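Local coordinates for protein serine protease inhibitor 2 (Anopheles gambiae, PDB 3PZF) that inhibits the CLIP-domain serine proteases CLIPB9, CLIPB10 and CLIPB4 and so restrains melanization in the mosquito hemolymph, at residues Asn153-His158 and Thr178-Ile183. Residues are numbered along the deposited sequence; the frame is centred on the assembly and turned at random.
Sequences NWVSEH and TLVNVI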
loop_
_atom_site.group_PDB
_atom_site.type_symbol
_atom_site.label_atom_id
_atom_site.label_comp_id
_atom_site.label_asym_id
_atom_site.label_seq_id
_atom_site.Cartn_x
_atom_site.Cartn_y
_atom_site.Cartn_z
ATOM N N ASN A 153 -20.063 -1.440 4.609
ATOM C CA ASN A 153 -20.148 -0.849 5.937
ATOM C C ASN A 153 -18.916 -1.228 6.764
ATOM O O ASN A 153 -18.464 -0.461 7.598
ATOM C CB ASN A 153 -21.444 -1.267 6.643
ATOM C CG ASN A 153 -22.689 -0.679 5.979
ATOM O OD1 ASN A 153 -22.595 0.212 5.126
ATOM N ND2 ASN A 153 -23.860 -1.169 6.376
ATOM N N TRP A 154 -18.364 -2.411 6.509
ATOM C CA TRP A 154 -17.167 -2.853 7.198
ATOM C C TRP A 154 -15.989 -1.978 6.768
ATOM O O TRP A 154 -15.156 -1.577 7.589
ATOM C CB TRP A 154 -16.907 -4.333 6.893
ATOM C CG TRP A 154 -15.648 -4.870 7.488
ATOM C CD1 TRP A 154 -15.490 -5.437 8.726
ATOM C CD2 TRP A 154 -14.364 -4.894 6.865
ATOM N NE1 TRP A 154 -14.172 -5.797 8.914
ATOM C CE2 TRP A 154 -13.461 -5.485 7.782
ATOM C CE3 TRP A 154 -13.887 -4.476 5.620
ATOM C CZ2 TRP A 154 -12.123 -5.669 7.490
ATOM C CZ3 TRP A 154 -12.552 -4.667 5.329
ATOM C CH2 TRP A 154 -11.682 -5.247 6.260
ATOM N N VAL A 155 -15.929 -1.662 5.479
ATOM C CA VAL A 155 -14.857 -0.797 4.966
ATOM C C VAL A 155 -14.920 0.573 5.652
ATOM O O VAL A 155 -13.898 1.094 6.122
ATOM C CB VAL A 155 -14.941 -0.653 3.425
ATOM C CG1 VAL A 155 -14.137 0.569 2.926
ATOM C CG2 VAL A 155 -14.461 -1.942 2.753
ATOM N N SER A 156 -16.117 1.147 5.729
ATOM C CA SER A 156 -16.292 2.466 6.343
ATOM C C SER A 156 -15.885 2.456 7.816
ATOM O O SER A 156 -15.137 3.307 8.280
ATOM C CB SER A 156 -17.749 2.916 6.232
ATOM O OG SER A 156 -17.897 4.225 6.755
ATOM N N GLU A 157 -16.402 1.480 8.541
ATOM C CA GLU A 157 -16.152 1.330 9.959
ATOM C C GLU A 157 -14.661 1.203 10.280
ATOM O O GLU A 157 -14.211 1.685 11.316
ATOM C CB GLU A 157 -16.935 0.109 10.467
ATOM C CG GLU A 157 -16.417 -0.521 11.742
ATOM C CD GLU A 157 -17.216 -1.752 12.138
ATOM O OE1 GLU A 157 -18.251 -2.026 11.489
ATOM O OE2 GLU A 157 -16.809 -2.446 13.095
ATOM N N HIS A 158 -13.896 0.585 9.384
ATOM C CA HIS A 158 -12.470 0.335 9.646
ATOM C C HIS A 158 -11.516 1.365 9.031
ATOM O O HIS A 158 -10.291 1.257 9.188
ATOM C CB HIS A 158 -12.098 -1.087 9.204
ATOM C CG HIS A 158 -12.730 -2.149 10.050
ATOM N ND1 HIS A 158 -12.120 -2.666 11.173
ATOM C CD2 HIS A 158 -13.933 -2.761 9.962
ATOM C CE1 HIS A 158 -12.912 -3.562 11.729
ATOM N NE2 HIS A 158 -14.021 -3.639 11.018
ATOM N N THR A 178 -14.625 -13.964 -0.427
ATOM C CA THR A 178 -14.027 -12.731 -0.920
ATOM C C THR A 178 -13.100 -12.232 0.174
ATOM O O THR A 178 -13.469 -12.211 1.343
ATOM C CB THR A 178 -15.076 -11.659 -1.235
ATOM O OG1 THR A 178 -16.017 -12.172 -2.198
ATOM C CG2 THR A 178 -14.424 -10.421 -1.842
ATOM N N LEU A 179 -11.883 -11.864 -0.202
ATOM C CA LEU A 179 -10.890 -11.463 0.769
ATOM C C LEU A 179 -10.717 -9.978 0.519
ATOM O O LEU A 179 -10.403 -9.590 -0.603
ATOM C CB LEU A 179 -9.575 -12.205 0.509
ATOM C CG LEU A 179 -8.363 -11.813 1.359
ATOM C CD1 LEU A 179 -8.670 -11.838 2.848
ATOM C CD2 LEU A 179 -7.170 -12.743 1.062
ATOM N N VAL A 180 -10.916 -9.157 1.550
ATOM C CA VAL A 180 -10.950 -7.698 1.381
ATOM C C VAL A 180 -9.924 -7.084 2.303
ATOM O O VAL A 180 -9.843 -7.461 3.458
ATOM C CB VAL A 180 -12.348 -7.141 1.740
ATOM C CG1 VAL A 180 -12.370 -5.610 1.603
ATOM C CG2 VAL A 180 -13.396 -7.744 0.835
ATOM N N ASN A 181 -9.123 -6.156 1.783
ATOM C CA ASN A 181 -8.182 -5.427 2.598
ATOM C C ASN A 181 -8.292 -3.928 2.343
ATOM O O ASN A 181 -8.386 -3.490 1.203
ATOM C CB ASN A 181 -6.751 -5.873 2.301
ATOM C CG ASN A 181 -5.721 -5.013 3.004
ATOM O OD1 ASN A 181 -5.424 -5.206 4.189
ATOM N ND2 ASN A 181 -5.188 -4.057 2.293
ATOM N N VAL A 182 -8.274 -3.152 3.417
ATOM C CA VAL A 182 -8.245 -1.702 3.300
ATOM C C VAL A 182 -7.211 -1.154 4.275
ATOM O O VAL A 182 -6.785 -1.820 5.215
ATOM C CB VAL A 182 -9.627 -1.033 3.565
ATOM C CG1 VAL A 182 -10.648 -1.452 2.498
ATOM C CG2 VAL A 182 -10.150 -1.400 4.943
ATOM N N ILE A 183 -6.794 0.080 4.031
ATOM C CA ILE A 183 -5.794 0.710 4.873
ATOM C C ILE A 183 -6.150 2.175 4.998
ATOM O O ILE A 183 -6.751 2.749 4.086
ATOM C CB ILE A 183 -4.386 0.580 4.296
ATOM C CG1 ILE A 183 -3.362 1.115 5.310
ATOM C CG2 ILE A 183 -4.305 1.330 2.954
ATOM C CD1 ILE A 183 -1.898 0.852 4.913
#
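W154 and V155 of helix 144-158 pack on V180 and V182, two residues apart on the same face of strand 177-188, both directed at the helix. The six-membered ring of W154 reaches both valines with one corner. This corner, CZ3, sits between two methyls, 3.8 Å from V180 CG1 and 4.1 Å from V182 CG2. Both methyls approach the ring obliquely. CG of W154 is anti to the backbone N (chi1 176°), which carries the indole out toward the strand. V155 borders W154, and V182 CG1 lies against both its methyls, 3.9 Å from V155 CG2. V182 is thus a forked bump: CG1 meets V155 and CG2 meets W154. The axes of 153-158 and 178-183 run roughly parallel, 27° apart, with a closest approach of 9.0 Å. H158, one turn on, lays CD2 over the rim of one indole face, 3.2 Å above its plane. F113 of strand 105-115 makes an edge-to-face contact with W154. N181 points away from the helix; its side chain and that of L179 touch helix 45-58. The four touching residues are buried and the contact is apolar. In the serpin fold this is helix F packed on beta-sheet A, here on strand 3A, the sheet that takes up the reactive-centre loop during inhibition.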